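Local structure of cytochrome c (Pseudomonas aeruginosa, 6RTE) at residues A[118-123]-A[255-260]; A[182-187]-A[193-198]; A[245-248]-A[253-256]; A[273-276]-A[281-284]. The protein acts as the dihydro-heme d1 dehydrogenase NirN of heme d1 biosynthesis, an eight-bladed beta-propeller enzyme that also carries a heme c. All blocks are in the same frame, centred on the assembly; numbering follows the deposited sequence.

Contact 1. Residues A[118-123]-A[255-260]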
loop_
_atom_site.group_PDB
_atom_site.type_symbol
_atom_site.label_atom_id
_atom_site.label_comp_id
_atom_site.label_asym_id
_atom_site.label_seq_id
_atom_site.Cartn_x
_atom_site.Cartn_y
_atom_site.Cartn_z
ATOM N N TRP A 118 18.699 -11.704 -3.722
ATOM C CA TRP A 118 17.496 -12.537 -3.840
ATOM C C TRP A 118 17.301 -12.844 -5.321
ATOM O O TRP A 118 16.694 -12.050 -6.047
ATOM C CB TRP A 118 16.274 -11.868 -3.241
ATOM C CG TRP A 118 15.217 -12.878 -2.883
ATOM C CD1 TRP A 118 13.966 -12.990 -3.414
ATOM C CD2 TRP A 118 15.348 -13.934 -1.934
ATOM N NE1 TRP A 118 13.301 -14.052 -2.836
ATOM C CE2 TRP A 118 14.134 -14.645 -1.928
ATOM C CE3 TRP A 118 16.376 -14.343 -1.075
ATOM C CZ2 TRP A 118 13.914 -15.741 -1.091
ATOM C CZ3 TRP A 118 16.159 -15.433 -0.249
ATOM C CH2 TRP A 118 14.935 -16.126 -0.276
ATOM N N SER A 119 17.807 -13.996 -5.750
ATOM C CA SER A 119 17.892 -14.349 -7.154
ATOM C C SER A 119 16.595 -14.990 -7.655
ATOM O O SER A 119 15.694 -15.322 -6.888
ATOM C CB SER A 119 19.048 -15.319 -7.373
ATOM O OG SER A 119 18.712 -16.588 -6.822
ATOM N N ALA A 120 16.523 -15.165 -8.980
ATOM C CA ALA A 120 15.467 -15.982 -9.570
ATOM C C ALA A 120 15.368 -17.339 -8.882
ATOM O O ALA A 120 14.264 -17.824 -8.602
ATOM C CB ALA A 120 15.729 -16.162 -11.072
ATOM N N GLU A 121 16.515 -17.961 -8.576
ATOM C CA GLU A 121 16.513 -19.276 -7.941
ATOM C C GLU A 121 15.922 -19.220 -6.534
ATOM O O GLU A 121 15.157 -20.111 -6.138
ATOM C CB GLU A 121 17.930 -19.850 -7.898
ATOM C CG GLU A 121 18.463 -20.304 -9.247
ATOM C CD GLU A 121 18.712 -19.139 -10.211
ATOM O OE1 GLU A 121 19.262 -18.091 -9.775
ATOM O OE2 GLU A 121 18.333 -19.266 -11.396
ATOM N N ASP A 122 16.291 -18.201 -5.754
ATOM C CA ASP A 122 15.672 -17.996 -4.448
ATOM C C ASP A 122 14.159 -17.829 -4.583
ATOM O O ASP A 122 13.382 -18.447 -3.842
ATOM C CB ASP A 122 16.261 -16.755 -3.771
ATOM C CG ASP A 122 17.721 -16.905 -3.398
ATOM O OD1 ASP A 122 18.100 -17.955 -2.815
ATOM O OD2 ASP A 122 18.480 -15.935 -3.649
ATOM N N ILE A 123 13.726 -16.980 -5.516
ATOM C CA ILE A 123 12.305 -16.739 -5.715
ATOM C C ILE A 123 11.573 -18.047 -6.014
ATOM O O ILE A 123 10.546 -18.358 -5.399
ATOM C CB ILE A 123 12.092 -15.711 -6.843
ATOM C CG1 ILE A 123 12.697 -14.362 -6.462
ATOM C CG2 ILE A 123 10.595 -15.542 -7.156
ATOM C CD1 ILE A 123 12.724 -13.375 -7.642
ATOM N N VAL A 255 8.067 -15.333 -13.705
ATOM C CA VAL A 255 8.264 -15.116 -15.121
ATOM C C VAL A 255 9.634 -14.493 -15.410
ATOM O O VAL A 255 10.389 -14.998 -16.236
ATOM C CB VAL A 255 7.115 -14.257 -15.695
ATOM C CG1 VAL A 255 7.291 -14.061 -17.195
ATOM C CG2 VAL A 255 5.765 -14.922 -15.385
ATOM N N GLN A 256 9.973 -13.390 -14.747
ATOM C CA GLN A 256 11.254 -12.748 -15.036
ATOM C C GLN A 256 11.582 -11.710 -13.970
ATOM O O GLN A 256 10.701 -10.981 -13.508
ATOM C CB GLN A 256 11.231 -12.095 -16.429
ATOM C CG GLN A 256 12.607 -11.904 -17.063
ATOM C CD GLN A 256 12.528 -11.494 -18.530
ATOM O OE1 GLN A 256 11.749 -12.054 -19.307
ATOM N NE2 GLN A 256 13.344 -10.518 -18.913
ATOM N N VAL A 257 12.859 -11.659 -13.597
ATOM C CA VAL A 257 13.399 -10.643 -12.692
ATOM C C VAL A 257 13.951 -9.519 -13.563
ATOM O O VAL A 257 14.818 -9.759 -14.417
ATOM C CB VAL A 257 14.504 -11.221 -11.792
ATOM C CG1 VAL A 257 15.132 -10.126 -10.928
ATOM C CG2 VAL A 257 13.961 -12.350 -10.926
ATOM N N ILE A 258 13.448 -8.308 -13.370
ATOM C CA ILE A 258 13.896 -7.157 -14.159
ATOM C C ILE A 258 14.680 -6.195 -13.268
ATOM O O ILE A 258 14.080 -5.473 -12.462
ATOM C CB ILE A 258 12.708 -6.435 -14.821
ATOM C CG1 ILE A 258 11.853 -7.418 -15.637
ATOM C CG2 ILE A 258 13.222 -5.317 -15.708
ATOM C CD1 ILE A 258 10.511 -6.840 -16.097
ATOM N N PRO A 259 16.009 -6.151 -13.365
ATOM C CA PRO A 259 16.775 -5.204 -12.532
ATOM C C PRO A 259 16.382 -3.765 -12.845
ATOM O O PRO A 259 16.181 -3.392 -14.001
ATOM C CB PRO A 259 18.239 -5.484 -12.914
ATOM C CG PRO A 259 18.233 -6.866 -13.545
ATOM C CD PRO A 259 16.883 -6.981 -14.221
ATOM N N ALA A 260 16.238 -2.960 -11.802
ATOM C CA ALA A 260 15.872 -1.558 -11.976
ATOM C C ALA A 260 17.168 -0.760 -12.116
ATOM O O ALA A 260 17.923 -0.591 -11.149
ATOM C CB ALA A 260 15.012 -1.064 -10.814
#
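The first turn of helix 120-126 meets an edge strand, 254-259, of a four-stranded propeller blade, and Val257 is the residue of that strand that both Ala120 and Ile123 touch. All of the touching is done by one branch of the valine: Val257 CG2 comes within 3.7 Å of Ile123 CD1 and 4.2 Å of Ala120 CB. Val257 CG1 lies anti to the backbone N (chi1 176°), which turns CG2 to the helix. Ile123 reaches out with its longer arm, CG1 anti to the carbonyl carbon and CD1 extended beyond it, and its end passes the valine obliquely. Ala120 and Ile123 lie three positions apart, so both fall on the side of the helix turned to the blade. The helix start is fixed by a capping box: Ser119, the N-cap, takes Asp122 N on its OG at 3.1 Å, while Ser119 N gives a nearly straight 2.9 Å bond to Asp122 OD2. That bond meets the carboxylate on its anti side. Asp122 CB in turn lies 3.3 Å above the plane of the Trp118 ring, over its centre, and the ring's NE1 is hydrogen-bonded to the backbone O of Arg217. Ile123 also touches Val245 of the neighbouring strand 243-248, and Val257 packs on Asn243 of that strand.

Contact 2. Residues A[182-187]-A[193-198]. With HEC (heme c), chain C.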
loop_
_atom_site.group_PDB
_atom_site.type_symbol
_atom_site.label_atom_id
_atom_site.label_comp_id
_atom_site.label_asym_id
_atom_site.label_seq_id
_atom_site.Cartn_x
_atom_site.Cartn_y
_atom_site.Cartn_z
ATOM N N GLY A 182 0.987 -1.682 0.966
ATOM C CA GLY A 182 0.529 -1.182 -0.314
ATOM C C GLY A 182 -0.931 -1.413 -0.628
ATOM O O GLY A 182 -1.407 -0.922 -1.661
ATOM N N GLY A 183 -1.662 -2.125 0.221
ATOM C CA GLY A 183 -3.056 -2.394 -0.047
ATOM C C GLY A 183 -3.215 -3.492 -1.087
ATOM O O GLY A 183 -2.423 -3.609 -2.024
ATOM N N PRO A 184 -4.250 -4.308 -0.942
ATOM C CA PRO A 184 -4.419 -5.448 -1.842
ATOM C C PRO A 184 -4.852 -5.014 -3.232
ATOM O O PRO A 184 -5.499 -3.982 -3.413
ATOM C CB PRO A 184 -5.530 -6.262 -1.164
ATOM C CG PRO A 184 -6.364 -5.223 -0.498
ATOM C CD PRO A 184 -5.405 -4.153 -0.032
ATOM N N LYS A 185 -4.524 -5.850 -4.216
ATOM C CA LYS A 185 -5.018 -5.683 -5.572
ATOM C C LYS A 185 -5.871 -6.886 -5.959
ATOM O O LYS A 185 -5.704 -7.992 -5.433
ATOM C CB LYS A 185 -3.871 -5.515 -6.575
ATOM C CG LYS A 185 -2.970 -4.299 -6.296
ATOM C CD LYS A 185 -3.705 -2.970 -6.502
ATOM C CE LYS A 185 -2.710 -1.810 -6.589
ATOM N NZ LYS A 185 -1.899 -1.666 -5.357
ATOM N N PHE A 186 -6.782 -6.659 -6.905
ATOM C CA PHE A 186 -7.749 -7.651 -7.311
ATOM C C PHE A 186 -7.536 -8.052 -8.761
ATOM O O PHE A 186 -7.045 -7.268 -9.585
ATOM C CB PHE A 186 -9.184 -7.121 -7.140
ATOM C CG PHE A 186 -9.571 -6.844 -5.714
ATOM C CD1 PHE A 186 -9.319 -5.608 -5.140
ATOM C CD2 PHE A 186 -10.194 -7.819 -4.947
ATOM C CE1 PHE A 186 -9.686 -5.342 -3.819
ATOM C CE2 PHE A 186 -10.565 -7.566 -3.625
ATOM C CZ PHE A 186 -10.324 -6.329 -3.064
ATOM N N SER A 187 -7.908 -9.284 -9.066
ATOM C CA SER A 187 -8.098 -9.682 -10.445
ATOM C C SER A 187 -9.239 -8.868 -11.071
ATOM O O SER A 187 -10.089 -8.333 -10.360
ATOM C CB SER A 187 -8.412 -11.167 -10.511
ATOM O OG SER A 187 -9.593 -11.451 -9.783
ATOM N N VAL A 193 -7.444 -11.935 -4.924
ATOM C CA VAL A 193 -6.842 -10.781 -4.254
ATOM C C VAL A 193 -5.375 -11.091 -3.979
ATOM O O VAL A 193 -5.014 -12.221 -3.615
ATOM C CB VAL A 193 -7.617 -10.384 -2.980
ATOM C CG1 VAL A 193 -7.771 -11.531 -2.036
ATOM C CG2 VAL A 193 -6.953 -9.196 -2.279
ATOM N N TYR A 194 -4.533 -10.088 -4.201
ATOM C CA TYR A 194 -3.078 -10.208 -4.156
ATOM C C TYR A 194 -2.547 -9.272 -3.081
ATOM O O TYR A 194 -2.849 -8.077 -3.097
ATOM C CB TYR A 194 -2.460 -9.864 -5.523
ATOM C CG TYR A 194 -2.957 -10.723 -6.662
ATOM C CD1 TYR A 194 -4.210 -10.498 -7.244
ATOM C CD2 TYR A 194 -2.192 -11.768 -7.151
ATOM C CE1 TYR A 194 -4.675 -11.301 -8.283
ATOM C CE2 TYR A 194 -2.652 -12.579 -8.193
ATOM C CZ TYR A 194 -3.889 -12.344 -8.750
ATOM O OH TYR A 194 -4.334 -13.159 -9.783
ATOM N N PHE A 195 -1.781 -9.826 -2.143
ATOM C CA PHE A 195 -1.195 -9.086 -1.045
ATOM C C PHE A 195 0.324 -9.047 -1.200
ATOM O O PHE A 195 0.938 -10.028 -1.626
ATOM C CB PHE A 195 -1.528 -9.738 0.307
ATOM C CG PHE A 195 -3.001 -9.863 0.592
ATOM C CD1 PHE A 195 -3.694 -8.825 1.204
ATOM C CD2 PHE A 195 -3.681 -11.036 0.285
ATOM C CE1 PHE A 195 -5.061 -8.949 1.498
ATOM C CE2 PHE A 195 -5.044 -11.172 0.577
ATOM C CZ PHE A 195 -5.733 -10.127 1.181
ATOM N N ALA A 196 0.929 -7.929 -0.823
ATOM C CA ALA A 196 2.381 -7.827 -0.725
ATOM C C ALA A 196 2.742 -7.508 0.716
ATOM O O ALA A 196 2.053 -6.722 1.381
ATOM C CB ALA A 196 2.934 -6.759 -1.670
ATOM N N SER A 197 3.811 -8.123 1.209
ATOM C CA SER A 197 4.264 -7.860 2.567
ATOM C C SER A 197 5.586 -7.108 2.534
ATOM O O SER A 197 6.325 -7.119 1.542
ATOM C CB SER A 197 4.405 -9.162 3.382
ATOM O OG SER A 197 5.654 -9.793 3.168
ATOM N N ARG A 198 5.871 -6.452 3.657
ATOM C CA ARG A 198 7.075 -5.648 3.778
ATOM C C ARG A 198 8.321 -6.438 3.416
ATOM O O ARG A 198 9.209 -5.935 2.711
ATOM C CB ARG A 198 7.194 -5.116 5.210
ATOM C CG ARG A 198 8.446 -4.263 5.448
ATOM C CD ARG A 198 8.611 -3.949 6.916
ATOM N NE ARG A 198 9.333 -5.001 7.613
ATOM C CZ ARG A 198 9.498 -5.060 8.933
ATOM N NH1 ARG A 198 8.974 -4.131 9.735
ATOM N NH2 ARG A 198 10.185 -6.064 9.458
HETATM FE FE HEC C . 12.424 -10.937 17.448
HETATM C CHA HEC C . 10.022 -8.882 16.284
HETATM C CHB HEC C . 14.701 -8.350 17.433
HETATM C CHC HEC C . 14.804 -12.972 18.987
HETATM C CHD HEC C . 10.455 -13.641 17.005
HETATM N NA HEC C . 12.387 -9.002 16.968
HETATM C C1A HEC C . 11.272 -8.349 16.500
HETATM C C2A HEC C . 11.595 -6.991 16.257
HETATM C C3A HEC C . 12.902 -6.839 16.582
HETATM C C4A HEC C . 13.403 -8.090 17.019
HETATM C CMA HEC C . 13.680 -5.562 16.478
HETATM C CAA HEC C . 10.661 -5.922 15.733
HETATM C CBA HEC C . 10.688 -5.966 14.195
HETATM C CGA HEC C . 9.737 -5.034 13.486
HETATM O O1A HEC C . 9.606 -5.121 12.239
HETATM O O2A HEC C . 9.077 -4.193 14.107
HETATM N NB HEC C . 14.407 -10.693 18.089
HETATM C C1B HEC C . 15.119 -9.576 17.978
HETATM C C2B HEC C . 16.425 -9.790 18.510
HETATM C C3B HEC C . 16.483 -11.078 18.965
HETATM C C4B HEC C . 15.149 -11.648 18.676
HETATM C CMB HEC C . 17.520 -8.765 18.561
HETATM C CAB HEC C . 17.557 -11.856 19.648
HETATM C CBB HEC C . 18.258 -10.964 20.672
HETATM N NC HEC C . 12.617 -12.958 17.933
HETATM C C1C HEC C . 13.644 -13.597 18.541
HETATM C C2C HEC C . 13.324 -14.967 18.648
HETATM C C3C HEC C . 12.067 -15.161 18.092
HETATM C C4C HEC C . 11.646 -13.878 17.629
HETATM C CMC HEC C . 14.232 -15.984 19.272
HETATM C CAC HEC C . 11.245 -16.372 17.887
HETATM C CBC HEC C . 10.660 -17.119 19.080
HETATM N ND HEC C . 10.660 -11.201 16.802
HETATM C C1D HEC C . 10.010 -12.362 16.686
HETATM C C2D HEC C . 8.662 -12.146 16.144
HETATM C C3D HEC C . 8.529 -10.831 15.946
HETATM C C4D HEC C . 9.811 -10.248 16.357
HETATM C CMD HEC C . 7.625 -13.203 15.871
HETATM C CAD HEC C . 7.323 -10.118 15.387
HETATM C CBD HEC C . 6.332 -9.751 16.494
HETATM C CGD HEC C . 5.113 -9.024 15.976
HETATM O O1D HEC C . 4.155 -9.677 15.535
HETATM O O2D HEC C . 5.038 -7.787 15.984
#
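Phe186 and Val193 stand side by side and point the same way from neighbouring strands, with Val193 CG2 over one face of the phenylalanine ring, 4.2 Å above its plane and offset toward the rim. The same methyl is pressed against Pro184 CB at 3.4 Å, closer than two such carbons normally sit. Val193 holds CG1 between its backbone N and carbonyl carbon (chi1 54°), which leaves CG2 anti to the N and placed to meet both neighbours. Pro184 CB also meets Phe195, whose ring it approaches obliquely, 3.8 Å from CE1. Tyr194 extends from the face of the sheet that Lys185 shares; the edge of its ring runs along the opposite backbone, CD1 3.4 Å from Lys185 O and CE1 near Ser187 N. Its hydroxyl is hydrogen-bonded to Ala249 O. These strands form an antiparallel hairpin of a propeller blade, in which Lys185 and Tyr194 are a hydrogen-bonded pair: Tyr194 N to Lys185 O is 2.7 Å, and Lys185 N to Tyr194 O is 3.0 Å. Helix 497-501 packs on Phe186 through Val497, Lys500 and Ile501. Farther along the chain, Arg198 bends at chi3 (86°) and turns its guanidinium edge to a heme c propionate. Arg198 NH1 and NH2 both donate to HEC O1A, at 2.8 and 3.0 Å, and Arg84 is a further hydrogen-bonding partner of the heme.

Contact 3. Residues A[245-248]-A[253-256]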
loop_
_atom_site.group_PDB
_atom_site.type_symbol
_atom_site.label_atom_id
_atom_site.label_comp_id
_atom_site.label_asym_id
_atom_site.label_seq_id
_atom_site.Cartn_x
_atom_site.Cartn_y
_atom_site.Cartn_z
ATOM N N VAL A 245 9.799 -7.702 -10.139
ATOM C CA VAL A 245 9.625 -9.143 -10.285
ATOM C C VAL A 245 8.263 -9.381 -10.931
ATOM O O VAL A 245 7.230 -8.938 -10.412
ATOM C CB VAL A 245 9.764 -9.873 -8.941
ATOM C CG1 VAL A 245 9.387 -11.326 -9.059
ATOM C CG2 VAL A 245 11.218 -9.742 -8.417
ATOM N N LEU A 246 8.280 -10.049 -12.081
ATOM C CA LEU A 246 7.095 -10.353 -12.861
ATOM C C LEU A 246 6.667 -11.791 -12.565
ATOM O O LEU A 246 7.456 -12.726 -12.742
ATOM C CB LEU A 246 7.379 -10.179 -14.350
ATOM C CG LEU A 246 6.223 -10.479 -15.313
ATOM C CD1 LEU A 246 5.074 -9.518 -15.069
ATOM C CD2 LEU A 246 6.694 -10.398 -16.752
ATOM N N LEU A 247 5.423 -11.955 -12.127
ATOM C CA LEU A 247 4.870 -13.243 -11.747
ATOM C C LEU A 247 3.640 -13.543 -12.611
ATOM O O LEU A 247 2.959 -12.628 -13.082
ATOM C CB LEU A 247 4.467 -13.263 -10.265
ATOM C CG LEU A 247 5.502 -12.854 -9.213
ATOM C CD1 LEU A 247 4.851 -12.706 -7.825
ATOM C CD2 LEU A 247 6.632 -13.868 -9.146
ATOM N N ASP A 248 3.380 -14.833 -12.818
ATOM C CA ASP A 248 2.123 -15.285 -13.397
ATOM C C ASP A 248 1.025 -15.150 -12.340
ATOM O O ASP A 248 1.131 -15.710 -11.241
ATOM C CB ASP A 248 2.261 -16.728 -13.881
ATOM C CG ASP A 248 1.037 -17.225 -14.657
ATOM O OD1 ASP A 248 -0.108 -16.967 -14.220
ATOM O OD2 ASP A 248 1.221 -17.884 -15.705
ATOM N N SER A 253 3.980 -18.040 -10.030
ATOM C CA SER A 253 5.239 -18.561 -10.540
ATOM C C SER A 253 6.062 -17.423 -11.150
ATOM O O SER A 253 5.526 -16.400 -11.602
ATOM C CB SER A 253 4.991 -19.679 -11.568
ATOM O OG SER A 253 4.277 -19.209 -12.709
ATOM N N LEU A 254 7.380 -17.584 -11.118
ATOM C CA LEU A 254 8.268 -16.530 -11.606
ATOM C C LEU A 254 8.300 -16.506 -13.131
ATOM O O LEU A 254 8.551 -17.528 -13.781
ATOM C CB LEU A 254 9.686 -16.734 -11.081
ATOM C CG LEU A 254 10.699 -15.711 -11.613
ATOM C CD1 LEU A 254 10.297 -14.294 -11.261
ATOM C CD2 LEU A 254 12.097 -16.026 -11.074
ATOM N N VAL A 255 8.067 -15.333 -13.705
ATOM C CA VAL A 255 8.264 -15.116 -15.121
ATOM C C VAL A 255 9.634 -14.493 -15.410
ATOM O O VAL A 255 10.389 -14.998 -16.236
ATOM C CB VAL A 255 7.115 -14.257 -15.695
ATOM C CG1 VAL A 255 7.291 -14.061 -17.195
ATOM C CG2 VAL A 255 5.765 -14.922 -15.385
ATOM N N GLN A 256 9.973 -13.390 -14.747
ATOM C CA GLN A 256 11.254 -12.748 -15.036
ATOM C C GLN A 256 11.582 -11.710 -13.970
ATOM O O GLN A 256 10.701 -10.981 -13.508
ATOM C CB GLN A 256 11.231 -12.095 -16.429
ATOM C CG GLN A 256 12.607 -11.904 -17.063
ATOM C CD GLN A 256 12.528 -11.494 -18.530
ATOM O OE1 GLN A 256 11.749 -12.054 -19.307
ATOM N NE2 GLN A 256 13.344 -10.518 -18.913
#
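A classic beta bulge interrupts the hairpin of strands 243-248 and 254-259, where Val255 and Gln256 both face Leu246. The carbonyl oxygen Leu246 O accepts both of their N-H groups, from Val255 N at 2.8 Å and from Gln256 N at a longer 3.3 Å, each donor tilted 20° from the carbonyl plane. Regular bonds flank it: Leu246 N to Gln256 O, and Asp248 N to Ser253 O at 2.9 Å. The extra residue, Val255, packs its CG1 against Leu246 CD2 at 3.7 Å, the two side chains meeting at a slant, while Val255 CG2 lies 3.5 Å from Asp248 N. Leu247 and Leu254 share the face opposite Leu246 and Gln256. Leu254 CG is anti to the backbone N (chi1 177°), and its CD1 reaches Val245 CG1 at 3.8 Å, the side chains crossing at about a right angle. Toward the hairpin turn, Asp248 CB lies 3.4 Å from Ser253 OG; Asp248 OD1 accepts from Arg250 N, and Ser253 OG is hydrogen-bonded to Asp251 OD1. Because Leu246 O serves two N-H groups, the amide of the extra residue is satisfied within the hairpin, with the shorter bond going to Val255.

Contact 4. Residues A[273-276]-A[281-284]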
loop_
_atom_site.group_PDB
_atom_site.type_symbol
_atom_site.label_atom_id
_atom_site.label_comp_id
_atom_site.label_asym_id
_atom_site.label_seq_id
_atom_site.Cartn_x
_atom_site.Cartn_y
_atom_site.Cartn_z
ATOM N N VAL A 273 4.794 0.509 -8.238
ATOM C CA VAL A 273 4.306 0.033 -9.523
ATOM C C VAL A 273 2.809 0.306 -9.590
ATOM O O VAL A 273 2.107 0.250 -8.578
ATOM C CB VAL A 273 4.605 -1.470 -9.734
ATOM C CG1 VAL A 273 6.119 -1.710 -9.743
ATOM C CG2 VAL A 273 3.947 -2.341 -8.651
ATOM N N TYR A 274 2.327 0.626 -10.794
ATOM C CA TYR A 274 0.925 0.946 -11.025
ATOM C C TYR A 274 0.471 0.308 -12.334
ATOM O O TYR A 274 1.272 0.063 -13.237
ATOM C CB TYR A 274 0.680 2.457 -11.109
ATOM C CG TYR A 274 1.336 3.287 -10.018
ATOM C CD1 TYR A 274 2.637 3.765 -10.167
ATOM C CD2 TYR A 274 0.657 3.597 -8.855
ATOM C CE1 TYR A 274 3.247 4.530 -9.174
ATOM C CE2 TYR A 274 1.254 4.362 -7.851
ATOM C CZ TYR A 274 2.544 4.827 -8.021
ATOM O OH TYR A 274 3.138 5.585 -7.033
ATOM N N THR A 275 -0.835 0.070 -12.433
ATOM C CA THR A 275 -1.465 -0.386 -13.667
ATOM C C THR A 275 -2.188 0.777 -14.323
ATOM O O THR A 275 -2.842 1.573 -13.644
ATOM C CB THR A 275 -2.444 -1.524 -13.387
ATOM O OG1 THR A 275 -1.739 -2.595 -12.745
ATOM C CG2 THR A 275 -3.125 -2.044 -14.711
ATOM N N ALA A 276 -2.059 0.877 -15.645
ATOM C CA ALA A 276 -2.740 1.890 -16.454
ATOM C C ALA A 276 -3.641 1.158 -17.443
ATOM O O ALA A 276 -3.216 0.851 -18.569
ATOM C CB ALA A 276 -1.742 2.788 -17.175
ATOM N N SER A 281 -0.704 -1.344 -19.687
ATOM C CA SER A 281 0.704 -1.231 -19.323
ATOM C C SER A 281 0.829 -1.107 -17.818
ATOM O O SER A 281 -0.107 -0.692 -17.128
ATOM C CB SER A 281 1.356 -0.013 -19.986
ATOM O OG SER A 281 0.925 1.175 -19.341
ATOM N N PHE A 282 2.008 -1.486 -17.321
ATOM C CA PHE A 282 2.449 -1.094 -15.994
ATOM C C PHE A 282 3.262 0.194 -16.102
ATOM O O PHE A 282 3.998 0.400 -17.076
ATOM C CB PHE A 282 3.302 -2.185 -15.348
ATOM C CG PHE A 282 2.540 -3.435 -14.985
ATOM C CD1 PHE A 282 1.551 -3.406 -14.013
ATOM C CD2 PHE A 282 2.850 -4.646 -15.580
ATOM C CE1 PHE A 282 0.873 -4.562 -13.655
ATOM C CE2 PHE A 282 2.173 -5.814 -15.224
ATOM C CZ PHE A 282 1.186 -5.764 -14.262
ATOM N N VAL A 283 3.133 1.053 -15.089
ATOM C CA VAL A 283 3.930 2.268 -14.967
ATOM C C VAL A 283 4.713 2.162 -13.661
ATOM O O VAL A 283 4.142 1.807 -12.623
ATOM C CB VAL A 283 3.054 3.532 -14.986
ATOM C CG1 VAL A 283 3.900 4.765 -14.739
ATOM C CG2 VAL A 283 2.283 3.664 -16.316
ATOM N N VAL A 284 6.014 2.450 -13.721
ATOM C CA VAL A 284 6.929 2.205 -12.616
ATOM C C VAL A 284 7.617 3.509 -12.227
ATOM O O VAL A 284 8.213 4.188 -13.079
ATOM C CB VAL A 284 7.975 1.130 -12.980
ATOM C CG1 VAL A 284 8.925 0.873 -11.808
ATOM C CG2 VAL A 284 7.273 -0.163 -13.410
#
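Tyr274 O takes the amide N-H of Val283, with 2.8 Å between Val283 N and the oxygen. Phe282 CA lies 3.2 Å from Tyr274 O in a CA-H...O contact. The same oxygen lies in the plane of the Phe282 ring, at its edge, 3.6 Å from CD1. Tyr274 N returns a bond to Val283 O, also of 2.8 Å, and the Tyr274 ring has that oxygen near its own plane, CD1 at 3.5 Å. A third bond joins Ala276 N to Ser281 O. These bonds pair the first two strands, 270-276 and 281-286, of a four-stranded antiparallel propeller blade; Thr275 with Phe282 and Val273 with Val284 are the non-hydrogen-bonded pairs between 273-276 and 281-284. Thr275 and Phe282 lie side by side pointing the same way, Thr275 OG1 3.4 Å from Phe282 CE1 and oblique to the ring; OG1 sits anti to the carbonyl carbon (chi1 -58°) and is hydrogen-bonded to Val227 O of the preceding blade. Val273 CG1 and Val284 CG2 meet at 4.1 Å on the same face, which packs on Leu235 and Leu244 of that blade. The other face carries Ala276 CB, within 4.2 Å of Val283 CG2, and Ser281, whose OG is hydrogen-bonded to Glu294 OE2. The Tyr274 ring meets Phe317 of the following blade, and its OH is hydrogen-bonded with Phe317 N.

In the fold
Contacts 2 and 4 are buried, their centres about 8 and 14 Å from the centre of the chain, and pair strands within two separate propeller blades; contacts 1 and 3, with centres about 22 and 20 Å from it, are only partly buried. Contacts 1 and 3 share Val255 and Gln256 and touch directly: Ala120 CB lies 3.6 Å from Leu254 CD2 and Ile123 CD1 4.0 Å from Val245 CG2, so the helix touches both strands of the bulged hairpin. Contact 1 has no hydrogen bond across it, whereas the three hairpins combine backbone bonds with apolar side chains, regular in contacts 2 and 4. Contact 2 alone extends to the heme c.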